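Local coordinates for protein CRISPR-associated endoribonuclease Cas6 1 (Methanocaldococcus jannaschii DSM 2661, PDB 5YI6) that is a CRISPR-associated endoribonuclease that probably processes CRISPR precursor transcripts into crRNA for antiviral defence, at residues A[44-49]-A[88-93]; A[123-128]-A[213-218]; A[152-157]-A[187-192]. All blocks are in the same frame, centred on the assembly; numbering follows the deposited sequence.

Contact 1: residues A[44-49]-A[88-93]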
loop_
_atom_site.group_PDB
_atom_site.type_symbol
_atom_site.label_atom_id
_atom_site.label_comp_id
_atom_site.label_asym_id
_atom_site.label_seq_id
_atom_site.Cartn_x
_atom_site.Cartn_y
_atom_site.Cartn_z
ATOM N N LYS A 44 -13.985 8.285 -17.254
ATOM C CA LYS A 44 -14.390 7.162 -18.097
ATOM C C LYS A 44 -13.643 5.890 -17.710
ATOM O O LYS A 44 -14.248 4.812 -17.557
ATOM C CB LYS A 44 -14.171 7.515 -19.564
ATOM C CG LYS A 44 -13.806 8.996 -19.814
ATOM C CD LYS A 44 -13.502 9.231 -21.299
ATOM C CE LYS A 44 -13.043 10.647 -21.610
ATOM N NZ LYS A 44 -11.553 10.709 -21.809
ATOM N N ARG A 45 -12.334 6.021 -17.476
ATOM C CA ARG A 45 -11.471 4.867 -17.220
ATOM C C ARG A 45 -11.813 4.159 -15.924
ATOM O O ARG A 45 -11.659 2.933 -15.840
ATOM C CB ARG A 45 -9.998 5.309 -17.193
ATOM C CG ARG A 45 -9.476 5.765 -18.558
ATOM C CD ARG A 45 -8.035 6.216 -18.468
ATOM N NE ARG A 45 -7.441 6.400 -19.805
ATOM C CZ ARG A 45 -6.945 7.547 -20.240
ATOM N NH1 ARG A 45 -6.955 8.609 -19.440
ATOM N NH2 ARG A 45 -6.408 7.614 -21.459
ATOM N N LEU A 46 -12.236 4.897 -14.894
ATOM C CA LEU A 46 -12.401 4.328 -13.567
ATOM C C LEU A 46 -13.868 4.269 -13.145
ATOM O O LEU A 46 -14.162 4.060 -11.977
ATOM C CB LEU A 46 -11.537 5.090 -12.552
ATOM C CG LEU A 46 -10.034 4.977 -12.860
ATOM C CD1 LEU A 46 -9.238 5.830 -11.877
ATOM C CD2 LEU A 46 -9.558 3.517 -12.793
ATOM N N HIS A 47 -14.789 4.400 -14.106
ATOM C CA HIS A 47 -16.216 4.387 -13.793
ATOM C C HIS A 47 -16.611 3.135 -13.015
ATOM O O HIS A 47 -17.423 3.199 -12.092
ATOM C CB HIS A 47 -17.003 4.490 -15.100
ATOM C CG HIS A 47 -18.485 4.503 -14.912
ATOM N ND1 HIS A 47 -19.160 5.584 -14.384
ATOM C CD2 HIS A 47 -19.426 3.565 -15.180
ATOM C CE1 HIS A 47 -20.453 5.312 -14.332
ATOM N NE2 HIS A 47 -20.642 4.092 -14.806
ATOM N N ASN A 48 -16.026 1.989 -13.357
ATOM C CA ASN A 48 -16.360 0.717 -12.714
ATOM C C ASN A 48 -15.543 0.418 -11.469
ATOM O O ASN A 48 -15.690 -0.670 -10.901
ATOM C CB ASN A 48 -16.200 -0.438 -13.705
ATOM C CG ASN A 48 -17.198 -0.377 -14.822
ATOM O OD1 ASN A 48 -18.304 0.121 -14.642
ATOM N ND2 ASN A 48 -16.808 -0.853 -15.995
ATOM N N TYR A 49 -14.696 1.350 -11.019
ATOM C CA TYR A 49 -13.774 1.087 -9.919
ATOM C C TYR A 49 -13.937 2.073 -8.767
ATOM O O TYR A 49 -13.027 2.205 -7.952
ATOM C CB TYR A 49 -12.319 1.112 -10.434
ATOM C CG TYR A 49 -12.054 0.041 -11.448
ATOM C CD1 TYR A 49 -11.824 -1.284 -11.044
ATOM C CD2 TYR A 49 -12.074 0.326 -12.815
ATOM C CE1 TYR A 49 -11.590 -2.278 -11.986
ATOM C CE2 TYR A 49 -11.851 -0.660 -13.747
ATOM C CZ TYR A 49 -11.606 -1.960 -13.323
ATOM O OH TYR A 49 -11.381 -2.935 -14.258
ATOM N N ASN A 88 -5.427 -6.289 -13.097
ATOM C CA ASN A 88 -4.519 -5.509 -13.938
ATOM C C ASN A 88 -5.251 -4.433 -14.723
ATOM O O ASN A 88 -4.634 -3.418 -15.097
ATOM C CB ASN A 88 -3.701 -6.401 -14.873
ATOM C CG ASN A 88 -4.546 -7.087 -15.898
ATOM O OD1 ASN A 88 -5.654 -7.530 -15.603
ATOM N ND2 ASN A 88 -4.029 -7.189 -17.116
ATOM N N GLU A 89 -6.542 -4.627 -15.004
ATOM C CA GLU A 89 -7.283 -3.576 -15.698
ATOM C C GLU A 89 -7.409 -2.314 -14.848
ATOM O O GLU A 89 -7.340 -1.203 -15.376
ATOM C CB GLU A 89 -8.678 -4.092 -16.109
ATOM C CG GLU A 89 -9.531 -3.026 -16.803
ATOM C CD GLU A 89 -10.886 -3.567 -17.286
ATOM O OE1 GLU A 89 -11.141 -4.788 -17.129
ATOM O OE2 GLU A 89 -11.698 -2.760 -17.794
ATOM N N PHE A 90 -7.620 -2.458 -13.537
ATOM C CA PHE A 90 -7.619 -1.285 -12.665
ATOM C C PHE A 90 -6.306 -0.533 -12.786
ATOM O O PHE A 90 -6.281 0.698 -12.926
ATOM C CB PHE A 90 -7.848 -1.690 -11.192
ATOM C CG PHE A 90 -7.594 -0.559 -10.220
ATOM C CD1 PHE A 90 -8.482 0.501 -10.120
ATOM C CD2 PHE A 90 -6.442 -0.537 -9.436
ATOM C CE1 PHE A 90 -8.241 1.563 -9.241
ATOM C CE2 PHE A 90 -6.198 0.520 -8.553
ATOM C CZ PHE A 90 -7.108 1.569 -8.457
ATOM N N ILE A 91 -5.198 -1.259 -12.690
ATOM C CA ILE A 91 -3.893 -0.610 -12.684
ATOM C C ILE A 91 -3.637 0.067 -14.029
ATOM O O ILE A 91 -3.178 1.211 -14.079
ATOM C CB ILE A 91 -2.774 -1.613 -12.336
ATOM C CG1 ILE A 91 -2.896 -2.098 -10.874
ATOM C CG2 ILE A 91 -1.381 -0.962 -12.536
ATOM C CD1 ILE A 91 -2.620 -1.009 -9.831
ATOM N N GLU A 92 -3.932 -0.625 -15.132
ATOM C CA GLU A 92 -3.684 -0.026 -16.455
ATOM C C GLU A 92 -4.524 1.239 -16.645
ATOM O O GLU A 92 -4.028 2.253 -17.150
ATOM C CB GLU A 92 -3.986 -1.034 -17.564
ATOM C CG GLU A 92 -3.057 -2.258 -17.594
ATOM C CD GLU A 92 -1.742 -2.007 -18.313
ATOM O OE1 GLU A 92 -1.374 -0.826 -18.554
ATOM O OE2 GLU A 92 -1.048 -3.014 -18.600
ATOM N N ASN A 93 -5.821 1.178 -16.282
ATOM C CA ASN A 93 -6.679 2.349 -16.432
ATOM C C ASN A 93 -6.219 3.504 -15.558
ATOM O O ASN A 93 -6.210 4.664 -16.002
ATOM C CB ASN A 93 -8.122 1.979 -16.080
ATOM C CG ASN A 93 -8.821 1.222 -17.198
ATOM O OD1 ASN A 93 -8.204 0.808 -18.164
ATOM N ND2 ASN A 93 -10.102 0.969 -17.015
HETATM O O HOH W 1 -13.987 -1.049 -16.455
#

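Contact 2: residues A[123-128]-A[213-218]. With PO4 (phosphate ion), chain L.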
loop_
_atom_site.group_PDB
_atom_site.type_symbol
_atom_site.label_atom_id
_atom_site.label_comp_id
_atom_site.label_asym_id
_atom_site.label_seq_id
_atom_site.Cartn_x
_atom_site.Cartn_y
_atom_site.Cartn_z
ATOM N N LYS A 123 9.069 -14.566 -9.273
ATOM C CA LYS A 123 8.727 -15.960 -9.512
ATOM C C LYS A 123 8.827 -16.803 -8.256
ATOM O O LYS A 123 8.339 -17.932 -8.252
ATOM C CB LYS A 123 9.643 -16.548 -10.590
ATOM C CG LYS A 123 9.358 -16.045 -12.004
ATOM C CD LYS A 123 10.242 -16.752 -13.032
ATOM C CE LYS A 123 11.690 -16.242 -13.035
ATOM N NZ LYS A 123 11.851 -14.835 -13.517
ATOM N N LYS A 124 9.452 -16.285 -7.203
ATOM C CA LYS A 124 9.554 -16.974 -5.917
ATOM C C LYS A 124 9.613 -15.941 -4.796
ATOM O O LYS A 124 10.077 -14.815 -4.998
ATOM C CB LYS A 124 10.797 -17.876 -5.876
ATOM C CG LYS A 124 12.093 -17.094 -5.992
ATOM C CD LYS A 124 13.298 -17.977 -6.330
ATOM C CE LYS A 124 14.562 -17.118 -6.509
ATOM N NZ LYS A 124 15.811 -17.900 -6.740
ATOM N N PHE A 125 9.081 -16.305 -3.634
ATOM C CA PHE A 125 9.090 -15.422 -2.480
ATOM C C PHE A 125 9.877 -16.058 -1.357
ATOM O O PHE A 125 9.800 -17.270 -1.144
ATOM C CB PHE A 125 7.697 -15.120 -1.969
ATOM C CG PHE A 125 6.847 -14.449 -2.969
ATOM C CD1 PHE A 125 7.090 -13.123 -3.329
ATOM C CD2 PHE A 125 5.800 -15.140 -3.565
ATOM C CE1 PHE A 125 6.292 -12.500 -4.256
ATOM C CE2 PHE A 125 5.008 -14.525 -4.498
ATOM C CZ PHE A 125 5.242 -13.205 -4.832
ATOM N N ASN A 126 10.607 -15.226 -0.636
ATOM C CA ASN A 126 11.377 -15.666 0.513
ATOM C C ASN A 126 11.273 -14.610 1.604
ATOM O O ASN A 126 10.585 -14.821 2.598
ATOM C CB ASN A 126 12.824 -15.950 0.098
ATOM C CG ASN A 126 13.713 -16.280 1.272
ATOM O OD1 ASN A 126 13.268 -16.843 2.270
ATOM N ND2 ASN A 126 14.988 -15.912 1.164
ATOM N N ILE A 127 11.933 -13.466 1.447
ATOM C CA ILE A 127 11.846 -12.394 2.436
ATOM C C ILE A 127 11.053 -11.224 1.859
ATOM O O ILE A 127 11.305 -10.778 0.734
ATOM C CB ILE A 127 13.235 -11.928 2.894
ATOM C CG1 ILE A 127 13.983 -13.117 3.472
ATOM C CG2 ILE A 127 13.071 -10.830 3.942
ATOM C CD1 ILE A 127 15.399 -12.800 3.910
ATOM N N LEU A 128 10.104 -10.724 2.633
ATOM C CA LEU A 128 9.294 -9.583 2.243
ATOM C C LEU A 128 9.495 -8.472 3.264
ATOM O O LEU A 128 9.666 -8.732 4.459
ATOM C CB LEU A 128 7.805 -9.968 2.180
ATOM C CG LEU A 128 7.459 -11.079 1.177
ATOM C CD1 LEU A 128 5.995 -11.509 1.339
ATOM C CD2 LEU A 128 7.752 -10.630 -0.249
ATOM N N GLY A 213 4.824 -21.517 1.840
ATOM C CA GLY A 213 3.491 -22.037 1.595
ATOM C C GLY A 213 3.115 -21.912 0.134
ATOM O O GLY A 213 3.966 -21.987 -0.755
ATOM N N ASP A 214 1.817 -21.696 -0.107
ATOM C CA ASP A 214 1.298 -21.719 -1.467
ATOM C C ASP A 214 1.627 -20.407 -2.175
ATOM O O ASP A 214 1.217 -19.332 -1.731
ATOM C CB ASP A 214 -0.211 -21.970 -1.459
ATOM C CG ASP A 214 -0.561 -23.359 -0.963
ATOM O OD1 ASP A 214 0.115 -24.312 -1.396
ATOM O OD2 ASP A 214 -1.457 -23.496 -0.104
ATOM N N TYR A 215 2.367 -20.518 -3.281
ATOM C CA TYR A 215 2.802 -19.355 -4.039
ATOM C C TYR A 215 1.628 -18.476 -4.464
ATOM O O TYR A 215 1.698 -17.250 -4.334
ATOM C CB TYR A 215 3.594 -19.818 -5.259
ATOM C CG TYR A 215 3.974 -18.703 -6.202
ATOM C CD1 TYR A 215 5.084 -17.891 -5.951
ATOM C CD2 TYR A 215 3.249 -18.476 -7.358
ATOM C CE1 TYR A 215 5.444 -16.887 -6.853
ATOM C CE2 TYR A 215 3.588 -17.454 -8.237
ATOM C CZ TYR A 215 4.686 -16.672 -7.974
ATOM O OH TYR A 215 5.025 -15.669 -8.867
ATOM N N ASP A 216 0.530 -19.068 -4.957
ATOM C CA ASP A 216 -0.561 -18.235 -5.477
ATOM C C ASP A 216 -1.205 -17.379 -4.381
ATOM O O ASP A 216 -1.626 -16.239 -4.644
ATOM C CB ASP A 216 -1.609 -19.119 -6.167
ATOM C CG ASP A 216 -1.153 -19.604 -7.520
ATOM O OD1 ASP A 216 -0.130 -19.102 -8.025
ATOM O OD2 ASP A 216 -1.791 -20.526 -8.058
ATOM N N LEU A 217 -1.263 -17.884 -3.148
ATOM C CA LEU A 217 -1.817 -17.082 -2.064
ATOM C C LEU A 217 -0.843 -15.978 -1.644
ATOM O O LEU A 217 -1.254 -14.845 -1.364
ATOM C CB LEU A 217 -2.173 -17.974 -0.880
ATOM C CG LEU A 217 -2.789 -17.296 0.352
ATOM C CD1 LEU A 217 -4.015 -16.455 -0.019
ATOM C CD2 LEU A 217 -3.167 -18.346 1.402
ATOM N N ILE A 218 0.442 -16.312 -1.518
ATOM C CA ILE A 218 1.427 -15.271 -1.191
ATOM C C ILE A 218 1.433 -14.185 -2.260
ATOM O O ILE A 218 1.506 -12.988 -1.950
ATOM C CB ILE A 218 2.822 -15.910 -1.007
ATOM C CG1 ILE A 218 2.788 -16.874 0.195
ATOM C CG2 ILE A 218 3.892 -14.817 -0.810
ATOM C CD1 ILE A 218 4.055 -17.768 0.294
HETATM P P PO4 L . 7.338 -19.773 -2.060
HETATM O O1 PO4 L . 5.903 -20.202 -2.275
HETATM O O2 PO4 L . 7.425 -18.943 -0.797
HETATM O O3 PO4 L . 8.210 -21.005 -1.908
HETATM O O4 PO4 L . 7.814 -18.959 -3.255
#

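Contact 3: residues A[152-157]-A[187-192]. With PO4 (phosphate ion), chain F.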
loop_
_atom_site.group_PDB
_atom_site.type_symbol
_atom_site.label_atom_id
_atom_site.label_comp_id
_atom_site.label_asym_id
_atom_site.label_seq_id
_atom_site.Cartn_x
_atom_site.Cartn_y
_atom_site.Cartn_z
ATOM N N LEU A 152 -0.361 -5.839 16.492
ATOM C CA LEU A 152 1.032 -5.812 16.061
ATOM C C LEU A 152 1.622 -7.212 16.216
ATOM O O LEU A 152 1.030 -8.036 16.930
ATOM C CB LEU A 152 1.800 -4.799 16.914
ATOM C CG LEU A 152 1.180 -3.395 16.853
ATOM C CD1 LEU A 152 1.837 -2.485 17.891
ATOM C CD2 LEU A 152 1.315 -2.816 15.433
ATOM N N PRO A 153 2.792 -7.515 15.623
ATOM C CA PRO A 153 3.306 -8.896 15.684
ATOM C C PRO A 153 3.530 -9.447 17.080
ATOM O O PRO A 153 3.564 -10.675 17.238
ATOM C CB PRO A 153 4.627 -8.814 14.903
ATOM C CG PRO A 153 4.372 -7.721 13.907
ATOM C CD PRO A 153 3.574 -6.692 14.669
ATOM N N ASN A 154 3.689 -8.601 18.090
ATOM C CA ASN A 154 3.834 -9.142 19.429
ATOM C C ASN A 154 2.495 -9.476 20.080
ATOM O O ASN A 154 2.501 -9.989 21.204
ATOM C CB ASN A 154 4.662 -8.198 20.317
ATOM C CG ASN A 154 4.115 -6.777 20.391
ATOM O OD1 ASN A 154 3.222 -6.383 19.672
ATOM N ND2 ASN A 154 4.675 -6.005 21.297
ATOM N N ASN A 155 1.365 -9.224 19.410
ATOM C CA ASN A 155 0.060 -9.699 19.876
ATOM C C ASN A 155 -0.177 -11.145 19.449
ATOM O O ASN A 155 0.095 -11.531 18.308
ATOM C CB ASN A 155 -1.069 -8.831 19.320
ATOM C CG ASN A 155 -1.102 -7.447 19.924
ATOM O OD1 ASN A 155 -0.852 -6.418 19.247
ATOM N ND2 ASN A 155 -1.464 -7.391 21.203
ATOM N N SER A 156 -0.719 -11.946 20.365
ATOM C CA SER A 156 -0.928 -13.358 20.062
ATOM C C SER A 156 -1.901 -13.552 18.901
ATOM O O SER A 156 -1.781 -14.522 18.147
ATOM C CB SER A 156 -1.443 -14.091 21.315
ATOM O OG SER A 156 -2.684 -13.530 21.706
ATOM N N LYS A 157 -2.861 -12.641 18.723
ATOM C CA LYS A 157 -3.831 -12.794 17.650
ATOM C C LYS A 157 -3.304 -12.355 16.282
ATOM O O LYS A 157 -3.942 -12.666 15.269
ATOM C CB LYS A 157 -5.079 -11.984 17.960
ATOM C CG LYS A 157 -5.901 -12.540 19.160
ATOM C CD LYS A 157 -7.225 -11.801 19.234
ATOM C CE LYS A 157 -8.209 -12.372 20.276
ATOM N NZ LYS A 157 -7.793 -12.137 21.682
ATOM N N LEU A 187 10.905 -11.297 11.086
ATOM C CA LEU A 187 12.312 -11.098 11.399
ATOM C C LEU A 187 12.534 -9.808 12.157
ATOM O O LEU A 187 13.440 -9.734 12.998
ATOM C CB LEU A 187 13.145 -11.071 10.121
ATOM C CG LEU A 187 12.967 -12.302 9.241
ATOM C CD1 LEU A 187 13.817 -12.180 8.030
ATOM C CD2 LEU A 187 13.314 -13.571 10.036
ATOM N N LYS A 188 11.713 -8.799 11.886
ATOM C CA LYS A 188 11.901 -7.505 12.527
ATOM C C LYS A 188 10.615 -6.709 12.377
ATOM O O LYS A 188 9.957 -6.806 11.342
ATOM C CB LYS A 188 13.080 -6.772 11.872
ATOM C CG LYS A 188 13.374 -5.372 12.380
ATOM C CD LYS A 188 14.355 -4.680 11.419
ATOM C CE LYS A 188 14.752 -3.282 11.907
ATOM N NZ LYS A 188 15.881 -2.690 11.122
ATOM N N PHE A 189 10.258 -5.926 13.393
ATOM C CA PHE A 189 9.117 -5.024 13.234
ATOM C C PHE A 189 9.284 -3.804 14.122
ATOM O O PHE A 189 9.957 -3.848 15.150
ATOM C CB PHE A 189 7.768 -5.723 13.504
ATOM C CG PHE A 189 7.297 -5.650 14.933
ATOM C CD1 PHE A 189 6.481 -4.609 15.358
ATOM C CD2 PHE A 189 7.648 -6.639 15.838
ATOM C CE1 PHE A 189 6.036 -4.548 16.683
ATOM C CE2 PHE A 189 7.205 -6.585 17.162
ATOM C CZ PHE A 189 6.399 -5.548 17.577
ATOM N N ARG A 190 8.680 -2.705 13.689
ATOM C CA ARG A 190 8.662 -1.435 14.404
ATOM C C ARG A 190 7.240 -0.905 14.305
ATOM O O ARG A 190 6.690 -0.833 13.190
ATOM C CB ARG A 190 9.634 -0.410 13.809
ATOM C CG ARG A 190 11.073 -0.868 13.786
ATOM C CD ARG A 190 11.648 -0.879 15.191
ATOM N NE ARG A 190 13.078 -1.209 15.208
ATOM C CZ ARG A 190 13.574 -2.443 15.307
ATOM N NH1 ARG A 190 12.765 -3.493 15.401
ATOM N NH2 ARG A 190 14.886 -2.626 15.317
ATOM N N PRO A 191 6.625 -0.489 15.406
ATOM C CA PRO A 191 5.306 0.132 15.292
ATOM C C PRO A 191 5.419 1.537 14.728
ATOM O O PRO A 191 6.385 2.255 14.982
ATOM C CB PRO A 191 4.799 0.155 16.739
ATOM C CG PRO A 191 6.037 0.250 17.537
ATOM C CD PRO A 191 7.049 -0.611 16.811
ATOM N N LYS A 192 4.409 1.936 13.958
ATOM C CA LYS A 192 4.367 3.257 13.343
ATOM C C LYS A 192 3.003 3.879 13.587
ATOM O O LYS A 192 1.980 3.235 13.343
ATOM C CB LYS A 192 4.621 3.184 11.832
ATOM C CG LYS A 192 5.989 2.674 11.496
ATOM C CD LYS A 192 7.012 3.746 11.871
ATOM C CE LYS A 192 8.444 3.297 11.606
ATOM N NZ LYS A 192 9.388 4.430 11.829
HETATM P P PO4 F . -1.645 -10.556 23.784
HETATM O O1 PO4 F . -2.607 -11.646 24.221
HETATM O O2 PO4 F . -2.327 -9.778 22.681
HETATM O O3 PO4 F . -0.355 -11.180 23.272
HETATM O O4 PO4 F . -1.348 -9.616 24.928
#

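Contact 1: residues A[44-49]-A[88-93]
E89 begins the contact between helix 88-101 and the loop after helix 40-43, and meets Y49 near its hydroxyl. The helix is the second principal helix of the N-terminal ferredoxin-like (RAMP) fold, after helix 23-35, and the loop's type I turn, K44 to H47, carries the residue that by similarity is the proton donor, H47. E89 holds its chain extended, with CG anti to the backbone N (chi1 178°), and crosses Y49 at about a right angle. Its CG lies 3.1 Å from Y49 OH. This is a close touch and not a bond to the carboxylate: OE1 stands at a poor angle to the hydroxyl and instead makes a salt bridge with R2. A water bridges E89 OE2 to N48 ND2, its oxygen 2.9 Å from ND2; it donates to the carboxylate and accepts from the amide.

F90 comes next, buried, with its CB over one face of the Y49 ring, 4.2 Å from the centroid, in a CH-pi contact. The two rings are oblique, their planes 57° apart, and Y49 CG sits at the edge of the F90 ring, 3.8 Å from F90 CD1. L46 CD2 approaches the same F90 CD1 at 4.2 Å, while F55 and F52 also meet the F90 ring. The F90 side chain lies about 9 Å from that of K53, which by similarity stabilises the transition state.

One turn on, N93 packs its CB against L46 CD2 and against CB of R45, whose guanidinium is salt-bridged to E100. The direct hydrogen bond between the segments is bent: N93 ND2 donates to R45 O over 2.8 Å, with an N-H...O angle of 134°.

Contact 2: residues A[123-128]-A[213-218]
F125 and Y215 bring their rings close to parallel but slid apart, and a phosphate ion, probably from the crystallisation liquor, is lodged beside them between the two segments. The ring planes differ by 24° and the centroids are 5.3 Å apart, so there is little overlap. What touches is a corner of each ring, F125 CE2 against Y215 CE1 at 3.4 Å. The Y215 ring has K123 O equally near its CE1, and its OH is hydrogen-bonded to P122 O, in the same loop, one residue before K123.

One backbone N-H holds the phosphate: F125 N donates to O4 over 3.0 Å in an almost straight bond of 176°. That same O4 lies at the edge of the Y215 ring, near its plane, and I218 CD1 closes in on O2 at 3.7 Å. The ion lies beside the first turn of helix 215-224, with its O1 3.0 Å from G213 O.

Deeper in, I218 points CG2 at F125, with this methyl anti to the backbone N and only 3.4 Å from F125 CD2. The two side chains lie alongside each other and run in opposite senses. L128 CD1 adds a looser touch on I218 CG2, at 4.5 Å, and Y222, a turn further along the helix, meets the F125 ring.

The arrangement lays the second helix of a beta-alpha-beta-beta-alpha-beta unit against the lead-in to its first strand, 127-130, as in the C-terminal ferredoxin-like domain of Cas6 proteins.

Contact 3: residues A[152-157]-A[187-192]
L152 opens the contact by setting its CB 4.2 Å from F189 CE1 and its CD1 4.1 Å from P191 CB, two light apolar touches on strand 182-195. Its side chain crosses that of P191 at about a right angle.

P153 makes the closest approach, to F189, the residue on which all three loop side chains converge. Its ring and the F189 side chain reach toward each other tip to tip, with the proline CD over one face of the phenyl ring, 3.8 Å from the centroid and 17° off the normal, in a CH-pi contact. CB and CG of P153 touch the same ring. An unusual first torsion, chi1 91°, well off a staggered position, sets F189 CG where it meets P153 CG at 3.7 Å.

N154 follows near F189 CZ, its amide carbon CG 3.8 Å away, and the amide plane is turned 58° from the phenyl plane.

N155 braces the loop itself: its OD1 accepts from L152 N over 2.9 Å, in the carbonyl plane and on a lone pair, and the backbone bond from N155 N to L152 O closes the turn. The other end of this amide, ND2, donates to a phosphate ion, probably from the crystallisation liquor, and also bonds Y149 OH. S156 grips the same ion twice, N to O3 and OG to O1, just ahead of helix 158-174.

The whole is a type I beta turn, fastened across its ends by an asparagine side chain and packed on the outermost strand of the C-terminal ferredoxin-like sheet, beyond a classic beta bulge at L187 and K188.

In the fold
The contacts divide between the two halves of Cas6, contact 1 in the N-terminal half and contacts 2 and 3 together in the C-terminal one. Along the chain contact 1 closes first; contact 3 is then nested inside the loop closed by contact 2. Contacts 2 and 3 reach the same four-stranded antiparallel sheet, through central strand 127-130 and outermost strand 182-195; their centres are 20 Å apart and their nearest atoms about 4 Å. Contact 1, centred 27 Å from contact 2 and 34 Å from contact 3, lies on helix 88-101. Its loop carries H47, by similarity the proton donor, which does not itself touch segment 88-93; contacts 2 and 3 lie away from the probable catalytic residues.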